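Local coordinates for LacI family transcription regulator (Bifidobacterium animalis subsp. lactis, PDB 4O5A), which probably regulates transcription by binding DNA through an N-terminal helix-turn-helix domain and sensing a small effector with its periplasmic-binding-protein-like domain, at residues 169-174 and 308-313; 89-94 and 134-139; 159-164 and 206-211; 97-102 and 314-319; 123-128 and 145-150. All coordinates share one frame; numbering follows the deposited sequence. Where two conformers were deposited one is given.

Interaction 1: residues 169-174 and 308-313. With SO4 (sulfate ion), chain E.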
# COMPACT_ATOMS: atom_id res chain seq x y z
N PRO A 169 2.68 -23.92 14.06
CA PRO A 169 3.64 -22.87 14.41
C PRO A 169 3.05 -21.50 14.13
O PRO A 169 2.59 -21.24 13.01
CB PRO A 169 4.80 -23.13 13.46
CG PRO A 169 4.77 -24.63 13.26
CD PRO A 169 3.29 -24.97 13.23
N THR A 170 3.04 -20.63 15.14
CA THR A 170 2.36 -19.34 14.99
C THR A 170 3.25 -18.19 15.41
O THR A 170 3.92 -18.25 16.46
CB THR A 170 1.09 -19.33 15.86
OG1 THR A 170 0.31 -20.50 15.59
CG2 THR A 170 0.25 -18.08 15.59
N LEU A 171 3.26 -17.13 14.61
CA LEU A 171 3.80 -15.85 15.04
C LEU A 171 2.59 -15.07 15.57
O LEU A 171 1.72 -14.66 14.79
CB LEU A 171 4.48 -15.13 13.87
CG LEU A 171 5.12 -13.77 14.14
CD1 LEU A 171 6.12 -13.84 15.29
CD2 LEU A 171 5.76 -13.23 12.86
N MSE A 172 2.53 -14.89 16.89
CA MSE A 172 1.30 -14.50 17.57
C MSE A 172 1.10 -12.99 17.69
O MSE A 172 1.96 -12.29 18.23
CB MSE A 172 1.27 -15.09 18.98
CG MSE A 172 1.49 -16.58 19.04
SE MSE A 172 1.56 -17.25 20.87
CE MSE A 172 3.15 -16.31 21.49
N SER A 173 -0.04 -12.51 17.22
CA SER A 173 -0.43 -11.13 17.45
C SER A 173 -1.09 -11.02 18.82
O SER A 173 -1.48 -12.04 19.41
CB SER A 173 -1.43 -10.68 16.38
OG SER A 173 -2.62 -11.43 16.47
N ASP A 174 -1.22 -9.81 19.35
CA ASP A 174 -1.91 -9.66 20.61
C ASP A 174 -2.91 -8.52 20.54
O ASP A 174 -2.69 -7.46 21.12
CB ASP A 174 -0.93 -9.45 21.77
CG ASP A 174 -1.54 -9.78 23.13
OD1 ASP A 174 -2.79 -9.78 23.29
OD2 ASP A 174 -0.75 -10.03 24.08
N GLY A 308 7.62 -9.45 9.53
CA GLY A 308 7.92 -10.16 8.30
C GLY A 308 9.26 -10.83 8.43
O GLY A 308 9.42 -11.97 8.01
N ARG A 309 10.23 -10.13 8.99
CA ARG A 309 11.57 -10.66 9.14
C ARG A 309 11.56 -11.88 10.06
O ARG A 309 12.16 -12.91 9.77
CB ARG A 309 12.50 -9.57 9.66
CG ARG A 309 13.93 -9.97 9.74
CD ARG A 309 14.81 -8.75 10.02
NE ARG A 309 16.14 -9.19 10.37
CZ ARG A 309 17.04 -9.60 9.49
NH1 ARG A 309 16.75 -9.64 8.19
NH2 ARG A 309 18.24 -9.99 9.91
N LEU A 310 10.85 -11.76 11.18
CA LEU A 310 10.75 -12.87 12.12
C LEU A 310 10.05 -14.07 11.49
O LEU A 310 10.45 -15.21 11.72
CB LEU A 310 10.00 -12.43 13.38
CG LEU A 310 10.16 -13.34 14.58
CD1 LEU A 310 11.63 -13.70 14.80
CD2 LEU A 310 9.59 -12.65 15.80
N ALA A 311 9.03 -13.81 10.68
CA ALA A 311 8.27 -14.89 10.03
C ALA A 311 9.17 -15.71 9.11
O ALA A 311 9.11 -16.94 9.10
CB ALA A 311 7.09 -14.33 9.26
N ALA A 312 9.99 -15.02 8.33
CA ALA A 312 10.91 -15.69 7.43
C ALA A 312 11.94 -16.50 8.21
O ALA A 312 12.24 -17.66 7.89
CB ALA A 312 11.58 -14.68 6.52
N GLN A 313 12.48 -15.91 9.28
CA GLN A 313 13.46 -16.62 10.09
C GLN A 313 12.86 -17.88 10.69
O GLN A 313 13.51 -18.91 10.75
CB GLN A 313 14.02 -15.70 11.19
CG GLN A 313 14.81 -14.54 10.64
CD GLN A 313 15.21 -13.53 11.70
OE1 GLN A 313 14.44 -13.25 12.61
NE2 GLN A 313 16.42 -12.99 11.57
S SO4 E . 17.65 -9.97 13.74
O1 SO4 E . 17.82 -9.37 15.06
O2 SO4 E . 17.82 -11.42 13.84
O3 SO4 E . 16.33 -9.63 13.22
O4 SO4 E . 18.67 -9.44 12.85

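Interaction 2: residues 89-94 and 134-139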
# COMPACT_ATOMS: atom_id res chain seq x y z
N MSE A 89 2.61 -5.18 1.69
CA MSE A 89 3.88 -4.75 1.09
C MSE A 89 4.97 -4.68 2.15
O MSE A 89 6.10 -5.11 1.92
CB MSE A 89 3.76 -3.40 0.37
CG MSE A 89 3.48 -3.49 -1.12
SE MSE A 89 4.28 -5.01 -2.05
CE MSE A 89 6.09 -4.29 -2.23
N ARG A 90 4.64 -4.17 3.32
CA ARG A 90 5.63 -4.08 4.39
C ARG A 90 6.03 -5.45 4.87
O ARG A 90 7.20 -5.70 5.17
CB ARG A 90 5.11 -3.27 5.57
CG ARG A 90 5.07 -1.79 5.35
CD ARG A 90 4.44 -1.12 6.54
NE ARG A 90 3.63 0.02 6.13
CZ ARG A 90 2.71 0.61 6.88
NH1 ARG A 90 2.46 0.18 8.11
NH2 ARG A 90 2.04 1.64 6.40
N LEU A 91 5.06 -6.36 4.96
CA LEU A 91 5.36 -7.73 5.35
C LEU A 91 6.32 -8.37 4.37
O LEU A 91 7.29 -9.05 4.76
CB LEU A 91 4.08 -8.56 5.43
CG LEU A 91 4.26 -9.88 6.18
CD1 LEU A 91 4.42 -9.60 7.68
CD2 LEU A 91 3.10 -10.83 5.92
N ILE A 92 6.06 -8.17 3.08
CA ILE A 92 6.91 -8.76 2.05
C ILE A 92 8.33 -8.20 2.09
O ILE A 92 9.30 -8.94 1.87
CB ILE A 92 6.25 -8.63 0.65
CG1 ILE A 92 5.06 -9.59 0.57
CG2 ILE A 92 7.24 -8.95 -0.45
CD1 ILE A 92 4.28 -9.47 -0.72
N SER A 93 8.47 -6.90 2.35
CA SER A 93 9.79 -6.30 2.56
C SER A 93 10.55 -6.93 3.73
O SER A 93 11.74 -7.22 3.62
CB SER A 93 9.69 -4.79 2.78
OG SER A 93 9.38 -4.13 1.57
N GLY A 94 9.87 -7.12 4.86
CA GLY A 94 10.48 -7.77 6.01
C GLY A 94 10.84 -9.21 5.71
O GLY A 94 11.95 -9.67 6.05
N LEU A 134 3.43 -19.82 4.04
CA LEU A 134 3.07 -18.77 4.97
C LEU A 134 1.56 -18.62 4.93
O LEU A 134 0.99 -18.43 3.85
CB LEU A 134 3.76 -17.47 4.55
CG LEU A 134 3.47 -16.21 5.36
CD1 LEU A 134 3.91 -16.42 6.80
CD2 LEU A 134 4.19 -15.02 4.75
N LEU A 135 0.90 -18.72 6.08
CA LEU A 135 -0.56 -18.59 6.16
C LEU A 135 -0.97 -17.28 6.81
O LEU A 135 -0.66 -17.03 7.98
CB LEU A 135 -1.16 -19.74 6.96
CG LEU A 135 -0.77 -21.16 6.53
CD1 LEU A 135 -1.38 -22.19 7.46
CD2 LEU A 135 -1.18 -21.41 5.09
N LEU A 136 -1.68 -16.44 6.06
CA LEU A 136 -2.16 -15.17 6.60
C LEU A 136 -3.67 -15.15 6.72
O LEU A 136 -4.37 -15.96 6.09
CB LEU A 136 -1.71 -14.00 5.72
CG LEU A 136 -0.22 -13.89 5.38
CD1 LEU A 136 0.01 -12.72 4.43
CD2 LEU A 136 0.65 -13.76 6.62
N ASN A 137 -4.18 -14.23 7.53
CA ASN A 137 -5.61 -13.97 7.62
C ASN A 137 -6.42 -15.21 7.98
O ASN A 137 -7.36 -15.58 7.27
CB ASN A 137 -6.12 -13.35 6.32
CG ASN A 137 -5.43 -12.05 6.00
OD1 ASN A 137 -5.13 -11.26 6.90
ND2 ASN A 137 -5.17 -11.82 4.72
N LEU A 138 -6.03 -15.85 9.07
CA LEU A 138 -6.72 -17.03 9.55
C LEU A 138 -8.14 -16.66 9.96
O LEU A 138 -8.35 -15.67 10.68
CB LEU A 138 -5.96 -17.66 10.73
CG LEU A 138 -4.72 -18.49 10.38
CD1 LEU A 138 -5.10 -19.66 9.50
CD2 LEU A 138 -3.61 -17.66 9.72
N GLU A 139 -9.12 -17.42 9.48
CA GLU A 139 -10.50 -17.24 9.90
C GLU A 139 -10.81 -18.28 10.95
O GLU A 139 -10.02 -19.21 11.16
CB GLU A 139 -11.45 -17.42 8.72
CG GLU A 139 -11.20 -16.50 7.54
CD GLU A 139 -12.19 -16.75 6.42
OE1 GLU A 139 -12.41 -15.84 5.59
OE2 GLU A 139 -12.74 -17.87 6.36

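Interaction 3: residues 159-164 and 206-211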
# COMPACT_ATOMS: atom_id res chain seq x y z
N LEU A 159 0.35 -16.42 10.77
CA LEU A 159 0.39 -15.14 11.48
C LEU A 159 -1.02 -14.84 11.98
O LEU A 159 -1.87 -14.36 11.22
CB LEU A 159 0.89 -14.02 10.57
CG LEU A 159 2.41 -13.77 10.55
CD1 LEU A 159 3.19 -15.04 10.23
CD2 LEU A 159 2.76 -12.67 9.56
N ALA A 160 -1.26 -15.13 13.25
CA ALA A 160 -2.60 -14.99 13.82
C ALA A 160 -2.56 -15.00 15.34
O ALA A 160 -1.49 -15.15 15.93
CB ALA A 160 -3.48 -16.12 13.33
N ASP A 161 -3.72 -14.83 15.96
CA ASP A 161 -3.84 -15.10 17.39
C ASP A 161 -3.73 -16.61 17.54
O ASP A 161 -4.23 -17.36 16.70
CB ASP A 161 -5.20 -14.61 17.91
CG ASP A 161 -5.25 -14.55 19.43
OD1 ASP A 161 -5.68 -15.54 20.07
OD2 ASP A 161 -4.88 -13.49 20.00
N SER A 162 -3.06 -17.06 18.61
CA SER A 162 -2.83 -18.49 18.83
C SER A 162 -4.12 -19.30 18.92
O SER A 162 -4.13 -20.50 18.65
CB SER A 162 -2.01 -18.68 20.11
OG SER A 162 -2.68 -18.12 21.22
N SER A 163 -5.22 -18.65 19.31
CA SER A 163 -6.50 -19.33 19.44
C SER A 163 -7.07 -19.84 18.11
O SER A 163 -7.97 -20.67 18.11
CB SER A 163 -7.51 -18.41 20.13
OG SER A 163 -7.60 -17.16 19.46
N LEU A 164 -6.53 -19.36 16.99
CA LEU A 164 -7.07 -19.70 15.67
C LEU A 164 -6.22 -20.70 14.88
O LEU A 164 -6.57 -21.06 13.76
CB LEU A 164 -7.21 -18.44 14.81
CG LEU A 164 -7.92 -17.19 15.34
CD1 LEU A 164 -7.79 -16.07 14.32
CD2 LEU A 164 -9.38 -17.46 15.64
N SER A 206 -12.17 -10.65 14.69
CA SER A 206 -13.33 -9.86 15.08
C SER A 206 -13.80 -10.16 16.50
O SER A 206 -14.07 -9.24 17.28
CB SER A 206 -14.48 -10.08 14.10
OG SER A 206 -15.68 -9.52 14.60
N TYR A 207 -13.84 -11.43 16.86
CA TYR A 207 -14.35 -11.82 18.17
C TYR A 207 -13.35 -11.62 19.31
O TYR A 207 -13.74 -11.40 20.45
CB TYR A 207 -14.85 -13.26 18.13
CG TYR A 207 -16.03 -13.42 17.20
CD1 TYR A 207 -16.87 -12.35 16.94
CD2 TYR A 207 -16.29 -14.63 16.58
CE1 TYR A 207 -17.94 -12.48 16.09
CE2 TYR A 207 -17.37 -14.77 15.73
CZ TYR A 207 -18.19 -13.68 15.49
OH TYR A 207 -19.27 -13.79 14.65
N ILE A 208 -12.06 -11.69 18.98
CA ILE A 208 -11.00 -11.41 19.95
C ILE A 208 -11.05 -9.94 20.32
O ILE A 208 -11.01 -9.57 21.51
CB ILE A 208 -9.60 -11.69 19.36
CG1 ILE A 208 -9.45 -13.18 19.02
CG2 ILE A 208 -8.51 -11.20 20.31
CD1 ILE A 208 -9.49 -14.10 20.22
N ARG A 209 -11.14 -9.09 19.31
CA ARG A 209 -11.17 -7.65 19.53
C ARG A 209 -12.42 -7.22 20.27
O ARG A 209 -12.34 -6.40 21.18
CB ARG A 209 -11.04 -6.89 18.21
CG ARG A 209 -9.70 -7.13 17.53
CD ARG A 209 -9.57 -6.36 16.23
NE ARG A 209 -8.23 -6.50 15.68
CZ ARG A 209 -7.71 -5.70 14.75
NH1 ARG A 209 -8.44 -4.71 14.27
NH2 ARG A 209 -6.48 -5.91 14.32
N ASP A 210 -13.57 -7.76 19.87
CA ASP A 210 -14.83 -7.37 20.50
C ASP A 210 -14.85 -7.79 21.96
O ASP A 210 -15.30 -7.03 22.82
CB ASP A 210 -16.04 -7.95 19.76
CG ASP A 210 -17.36 -7.65 20.47
OD1 ASP A 210 -17.74 -6.46 20.53
OD2 ASP A 210 -18.01 -8.59 20.96
N ALA A 211 -14.35 -8.99 22.25
CA ALA A 211 -14.33 -9.47 23.63
C ALA A 211 -13.44 -8.59 24.50
O ALA A 211 -13.79 -8.26 25.64
CB ALA A 211 -13.88 -10.93 23.70

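Interaction 4: residues 97-102 and 314-319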
# COMPACT_ATOMS: atom_id res chain seq x y z
N SER A 97 13.93 -9.34 3.62
CA SER A 97 15.16 -8.94 4.29
C SER A 97 15.82 -10.14 4.92
O SER A 97 17.04 -10.19 5.05
CB SER A 97 14.94 -7.82 5.31
OG SER A 97 14.41 -8.28 6.54
N ALA A 98 15.02 -11.13 5.30
CA ALA A 98 15.57 -12.35 5.90
C ALA A 98 15.82 -13.45 4.87
O ALA A 98 16.84 -14.16 4.96
CB ALA A 98 14.70 -12.85 7.05
N LEU A 99 14.91 -13.60 3.92
CA LEU A 99 15.08 -14.63 2.88
C LEU A 99 16.32 -14.37 2.04
O LEU A 99 16.99 -15.32 1.63
CB LEU A 99 13.83 -14.74 2.00
CG LEU A 99 12.55 -15.12 2.74
CD1 LEU A 99 11.37 -15.04 1.78
CD2 LEU A 99 12.68 -16.53 3.35
N GLU A 100 16.65 -13.10 1.81
CA GLU A 100 17.83 -12.76 1.00
C GLU A 100 19.13 -13.22 1.64
O GLU A 100 20.09 -13.53 0.93
CB GLU A 100 17.91 -11.26 0.72
CG GLU A 100 16.91 -10.78 -0.32
CD GLU A 100 17.18 -11.33 -1.70
OE1 GLU A 100 18.37 -11.46 -2.07
OE2 GLU A 100 16.20 -11.62 -2.43
N GLU A 101 19.15 -13.24 2.97
CA GLU A 101 20.33 -13.71 3.70
C GLU A 101 20.68 -15.16 3.37
O GLU A 101 21.83 -15.56 3.53
CB GLU A 101 20.12 -13.55 5.22
CG GLU A 101 19.99 -12.12 5.69
CD GLU A 101 19.82 -11.99 7.19
OE1 GLU A 101 20.61 -12.59 7.95
OE2 GLU A 101 18.90 -11.27 7.62
N ARG A 102 19.69 -15.93 2.93
CA ARG A 102 19.89 -17.35 2.62
C ARG A 102 19.59 -17.64 1.16
O ARG A 102 19.42 -18.80 0.78
CB ARG A 102 18.94 -18.22 3.46
CG ARG A 102 18.94 -17.97 4.95
CD ARG A 102 19.96 -18.83 5.66
NE ARG A 102 19.81 -20.25 5.35
CZ ARG A 102 19.21 -21.15 6.15
NH1 ARG A 102 18.70 -20.78 7.31
NH2 ARG A 102 19.13 -22.42 5.77
N LEU A 314 11.60 -17.79 11.12
CA LEU A 314 10.96 -18.93 11.76
C LEU A 314 10.70 -20.05 10.75
O LEU A 314 10.87 -21.23 11.06
CB LEU A 314 9.64 -18.51 12.42
CG LEU A 314 9.81 -17.62 13.65
CD1 LEU A 314 8.45 -17.18 14.18
CD2 LEU A 314 10.60 -18.35 14.75
N MSE A 315 10.30 -19.69 9.55
CA MSE A 315 10.04 -20.70 8.54
C MSE A 315 11.34 -21.37 8.13
O MSE A 315 11.37 -22.56 7.90
CB MSE A 315 9.31 -20.13 7.32
CG MSE A 315 7.85 -19.83 7.61
SE MSE A 315 6.90 -19.18 6.05
CE MSE A 315 7.73 -17.44 5.86
N LEU A 316 12.42 -20.59 8.06
CA LEU A 316 13.73 -21.17 7.75
C LEU A 316 14.20 -22.15 8.82
O LEU A 316 14.82 -23.17 8.52
CB LEU A 316 14.77 -20.06 7.56
CG LEU A 316 14.60 -19.36 6.21
CD1 LEU A 316 15.39 -18.05 6.16
CD2 LEU A 316 15.03 -20.30 5.10
N LYS A 317 13.90 -21.85 10.08
CA LYS A 317 14.18 -22.79 11.16
C LYS A 317 13.42 -24.10 10.97
O LYS A 317 13.98 -25.17 11.11
CB LYS A 317 13.83 -22.20 12.53
CG LYS A 317 14.79 -21.14 13.05
CD LYS A 317 14.46 -20.83 14.50
CE LYS A 317 14.99 -19.47 14.94
NZ LYS A 317 16.48 -19.45 15.15
N LEU A 318 12.13 -24.00 10.66
CA LEU A 318 11.32 -25.19 10.41
C LEU A 318 11.91 -26.01 9.26
O LEU A 318 12.05 -27.23 9.35
CB LEU A 318 9.87 -24.80 10.07
CG LEU A 318 9.01 -24.19 11.19
CD1 LEU A 318 7.69 -23.68 10.62
CD2 LEU A 318 8.76 -25.20 12.29
N ILE A 319 12.29 -25.32 8.19
CA ILE A 319 12.91 -25.98 7.04
C ILE A 319 14.21 -26.67 7.43
O ILE A 319 14.51 -27.78 6.97
CB ILE A 319 13.16 -24.97 5.90
CG1 ILE A 319 11.84 -24.42 5.37
CG2 ILE A 319 13.96 -25.61 4.77
CD1 ILE A 319 12.00 -23.16 4.57

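Interaction 5: residues 123-128 and 145-150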
# COMPACT_ATOMS: atom_id res chain seq x y z
N ASP A 123 -1.64 -28.11 -4.46
CA ASP A 123 -0.76 -28.34 -5.59
C ASP A 123 0.69 -28.21 -5.15
O ASP A 123 1.53 -29.04 -5.51
CB ASP A 123 -1.07 -27.36 -6.73
CG ASP A 123 -0.06 -27.43 -7.86
OD1 ASP A 123 -0.09 -28.41 -8.64
OD2 ASP A 123 0.77 -26.50 -7.97
N TRP A 124 0.98 -27.17 -4.37
CA TRP A 124 2.32 -26.92 -3.88
C TRP A 124 2.79 -28.07 -3.01
O TRP A 124 3.94 -28.50 -3.10
CB TRP A 124 2.35 -25.61 -3.10
CG TRP A 124 2.49 -24.41 -3.99
CD1 TRP A 124 2.74 -24.41 -5.33
CD2 TRP A 124 2.39 -23.04 -3.59
NE1 TRP A 124 2.80 -23.11 -5.79
CE2 TRP A 124 2.59 -22.25 -4.74
CE3 TRP A 124 2.15 -22.40 -2.37
CZ2 TRP A 124 2.56 -20.86 -4.71
CZ3 TRP A 124 2.11 -21.02 -2.34
CH2 TRP A 124 2.32 -20.26 -3.51
N ILE A 125 1.89 -28.58 -2.18
CA ILE A 125 2.21 -29.69 -1.29
C ILE A 125 2.48 -30.96 -2.08
O ILE A 125 3.44 -31.68 -1.80
CB ILE A 125 1.07 -29.93 -0.28
CG1 ILE A 125 0.96 -28.74 0.68
CG2 ILE A 125 1.29 -31.22 0.48
CD1 ILE A 125 -0.27 -28.78 1.58
N ALA A 126 1.63 -31.24 -3.07
CA ALA A 126 1.74 -32.47 -3.85
C ALA A 126 3.00 -32.51 -4.70
O ALA A 126 3.55 -33.58 -4.95
CB ALA A 126 0.51 -32.64 -4.73
N THR A 127 3.46 -31.34 -5.13
CA THR A 127 4.62 -31.26 -6.01
C THR A 127 5.90 -30.90 -5.25
O THR A 127 7.00 -30.98 -5.80
CB THR A 127 4.39 -30.25 -7.15
OG1 THR A 127 4.24 -28.94 -6.60
CG2 THR A 127 3.14 -30.62 -7.93
N GLY A 128 5.76 -30.49 -3.99
CA GLY A 128 6.91 -30.05 -3.21
C GLY A 128 7.57 -28.83 -3.82
O GLY A 128 8.79 -28.67 -3.80
N ILE A 145 -6.05 -24.94 8.14
CA ILE A 145 -5.48 -25.59 9.31
C ILE A 145 -5.54 -27.10 9.14
O ILE A 145 -4.55 -27.79 9.33
CB ILE A 145 -6.21 -25.18 10.62
CG1 ILE A 145 -6.24 -23.66 10.77
CG2 ILE A 145 -5.55 -25.84 11.83
CD1 ILE A 145 -4.87 -23.01 10.74
N GLU A 146 -6.71 -27.60 8.75
CA GLU A 146 -6.91 -29.03 8.53
C GLU A 146 -6.00 -29.55 7.42
O GLU A 146 -5.47 -30.66 7.52
CB GLU A 146 -8.37 -29.34 8.20
N LEU A 147 -5.82 -28.76 6.37
CA LEU A 147 -4.93 -29.11 5.27
C LEU A 147 -3.50 -29.28 5.77
O LEU A 147 -2.84 -30.28 5.45
CB LEU A 147 -5.00 -28.05 4.16
CG LEU A 147 -4.06 -28.21 2.96
CD1 LEU A 147 -4.31 -29.53 2.24
CD2 LEU A 147 -4.19 -27.05 1.98
N MSE A 148 -3.02 -28.32 6.55
CA MSE A 148 -1.65 -28.37 7.05
C MSE A 148 -1.45 -29.53 8.02
O MSE A 148 -0.42 -30.19 8.00
CB MSE A 148 -1.24 -27.06 7.73
CG MSE A 148 -1.22 -25.83 6.84
SE MSE A 148 -0.67 -26.15 5.00
CE MSE A 148 1.07 -26.94 5.28
N LYS A 149 -2.45 -29.78 8.87
CA LYS A 149 -2.32 -30.82 9.87
C LYS A 149 -2.28 -32.20 9.23
O LYS A 149 -1.62 -33.11 9.73
CB LYS A 149 -3.45 -30.72 10.91
CG LYS A 149 -3.37 -29.45 11.75
CD LYS A 149 -3.58 -29.73 13.23
CE LYS A 149 -5.04 -29.60 13.65
NZ LYS A 149 -5.20 -29.82 15.12
N ASN A 150 -2.99 -32.35 8.11
CA ASN A 150 -2.98 -33.60 7.35
C ASN A 150 -1.74 -33.72 6.47
O ASN A 150 -1.51 -34.75 5.84
CB ASN A 150 -4.26 -33.72 6.51
CG ASN A 150 -5.52 -33.71 7.36
OD1 ASN A 150 -5.47 -33.81 8.59
ND2 ASN A 150 -6.67 -33.58 6.71

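Interaction 1: residues 169-174 and 308-313
The flat guanidinium of Arg309 takes a sulfate ion at its edge, with the sulfur lying in the group's plane, while the next two residues of the helix, Leu310 and Ala311, pack against Leu171. This is strand-helix packing in the periplasmic-binding-protein-like fold: helix 304-320 lies over strand 170-172 of the parallel sheet, and the CA atoms of Leu171 and Ala311 come within 6.8 Å. Leu171 holds CG anti to its backbone N (chi1 -179°), which points the methyls at the helix, one at each of two successive residues. CD1 of Leu171 meets CD2 of Leu310 at 3.7 Å, the two side chains crossing at a slant, and CD2 of Leu171 stands 4.0 Å from CB of Ala311. Val327 of the neighbouring strand touches both leucines and continues the apolar patch.

The polar side chains of the helix, Arg309 and Gln313, turn to the sulfate instead. An extended chain carries the Arg309 guanidinium to the ion, where NE gives O3 a bond of 2.9 Å and NH2 gives O4 one of 3.0 Å, a two-pronged grip on neighbouring oxygens. The ion is probably from the crystallisation liquor. Arg309 also reaches 97-102, with NH1 bonded to Ser97 OG and NH2 in a salt bridge with Glu101. Replacing Arg309 by alanine removes the guanidinium and is likely to leave the Glu101 carboxylate without this positive mate and the sulfate held by Gln313 alone among the side chains of 308-313. Gln313, one turn further along, supplies the third bond to the ion, NE2 to O2 at 3.1 Å with an N-H...O angle of 161°.

Interaction 2: residues 89-94 and 134-139
Leu91 swings CG to the side opposite its backbone N (chi1 -165°) and Leu136 has CG anti to its carbonyl carbon (chi1 -52°), and these two settings aim the isobutyl groups at each other from the helix and from 134-139. They meet tip to tip. CD2 of Leu91 stands 3.9 Å from CD2 of Leu136 and the same distance from CD1 of Leu136, and is thus seated between the two methyls of its partner. A looser approach follows on the strand side, where CD2 of Leu91 lies 4.5 Å from CD2 of Leu134. The backbones stay well apart, with 10.7 Å between the CA atoms of Leu91 and Leu136, and the side chains span that separation.

The geometry is that of a helix lying on one face of a parallel Rossmann-like sheet. Helix 88-99 follows strand 70-76 in the chain, and strand 132-135 is hydrogen-bonded beside that strand through Leu134 and Gly72. Leu134 and Leu136 both point toward the helix, whereas Leu135 between them turns to the other face and packs on Met148 of helix 143-149. On the near face Leu134 also touches Leu95 and Met315, and Leu91 touches Ile304, so helices 88-99 and 304-320 share the same apolar layer.

The far side of helix 88-99 faces the second subunit: Met89 packs on Met89 of that subunit and Ile92 on its Met110. Within the helix, the Ser93 hydroxyl returns to the backbone, OG making a weak bond of 3.4 Å to Met89 O.

Interaction 3: residues 159-164 and 206-211
Ile208 pushes a single methyl, CD1, against a compact polar turn, and this is the close part of the contact: CD1 reaches OG of Ser163 at 3.7 Å and OD1 of Asp161 at 4.1 Å. Bonds inside 159-164 fix the surface it meets. Asp161 OD1 accepts from Ser163 OG at 2.6 Å and from Ser163 N at 3.2 Å, the latter with an N-H...O angle of 163°. Both donors come to the anti side of the oxygen, from opposite faces of the carboxylate plane, which should restrain its rotation.

The bond to the backbone N two residues on makes an Asx turn, here leading from strand 156-160 into the 3-10 segment 162-164. Helix 206-219 belongs to the other sheet-bearing half of the fold, so the contact, 105 Å² between the two segments, bridges the halves of a periplasmic-binding-protein-like domain.

The side toward solvent is looser: Ser163 is exposed, and a glycerol, probably from the crystallisation liquor, binds Ser162 N and, weakly, Asp161 OD2, consistent with a ligand cleft. An alanine in place of Asp161 has no oxygen to offer Ser163 N and OG, and the serine hydroxyl would probably be set free to turn.

Interaction 4: residues 97-102 and 314-319
The segments 97-102 and 314-319 come closest at Leu99 and Leu316, whose CA atoms are 8.3 Å apart, in the C-terminal parts of helices 88-99 and 304-320. Leu316 carries the contact, burying the largest area (98 Å²). Its CD1 touches CG of Arg102 at 3.8 Å and CD2 of Leu99 at 4.2 Å, and it also lies 4.3 Å from the carbonyl O of Ala98.

Arg102 and Leu316 run antiparallel alongside one another. The arginine bends at chi2 (-90°) and chi3 (-54°), bringing its guanidinium back across the leucine. CD2 of Leu316 then sits 4.3 Å above one guanidinium face, offset toward the rim, and CB of Leu316 is 4.0 Å from NH1 of Arg102. The charged end is held by a salt bridge from NH1 to Asp320, one turn beyond Leu316, so the aliphatic part of Arg102 covers Leu316 while its tip is fixed to the same helix.

The two helices pack side by side on one face of the parallel Rossmann-like sheet of the periplasmic-binding-protein-like fold: Leu99, Met315 and Ile319 all rest on Ile71 of strand 70-76, and Met315 and Ile319 also reach strand 132-135. Helix 88-99 meets the second subunit, where Glu100 pairs with Arg109 of that subunit.

Interaction 5: residues 123-128 and 145-150
Ile125 meets Leu147 tip to tip, its CD1 standing 4.1 Å from CG of Leu147 and 4.2 Å from CD1 of Leu147. The contact joins two helices on one face of a parallel Rossmann-like sheet, 116-127 and 143-149, each the connection of a beta-alpha-beta crossover, with strand 132-135 shared between the two units. Met148 adds the second approach, SE lying 4.3 Å from CD1 of Ile125. Its CB points away from the opposing helix, but the chain folds back at chi2 (-35°) and swings the selenium round toward the isoleucine. The CA atoms of Ile125 and Met148 are 9.3 Å apart.

In the next shell Leu147 also rests on Val118, Leu121 and Glu122 of helix 116-127. Both helices pack on the sheet as well, Trp124 and Met148 on Leu133 of strand 132-135. Ile125 also touches Asn151 and Gln153 of the loop after helix 143-149.

Helix 116-127 is followed by Gly128, which leaves helical geometry with a positive phi (62°). In the last turn, Asp123 O accepts two bonds from Thr127 on opposite faces of its carbonyl plane, one from N and one from OG1, the latter at 2.9 Å.

How the interactions relate
Interactions 1, 2 and 4 are buried and apolar at heart, and they share elements: helix 304-320 serves 1 and 4, helix 88-99 serves 2 and 4. Arg309 joins 1 to 4, adding a charged element to a mainly apolar layer. Interaction 5 lies on the other face of the same sheet and is only partly buried; it touches 2 where Leu138 CD1 meets Ile145 CD1 at 3.6 Å. Interaction 3 differs in kind: a surface contact between the two halves, where one methyl faces polar oxygens. Its 159-164 segment is nevertheless rooted in the sheet between the strands of 1 and 2.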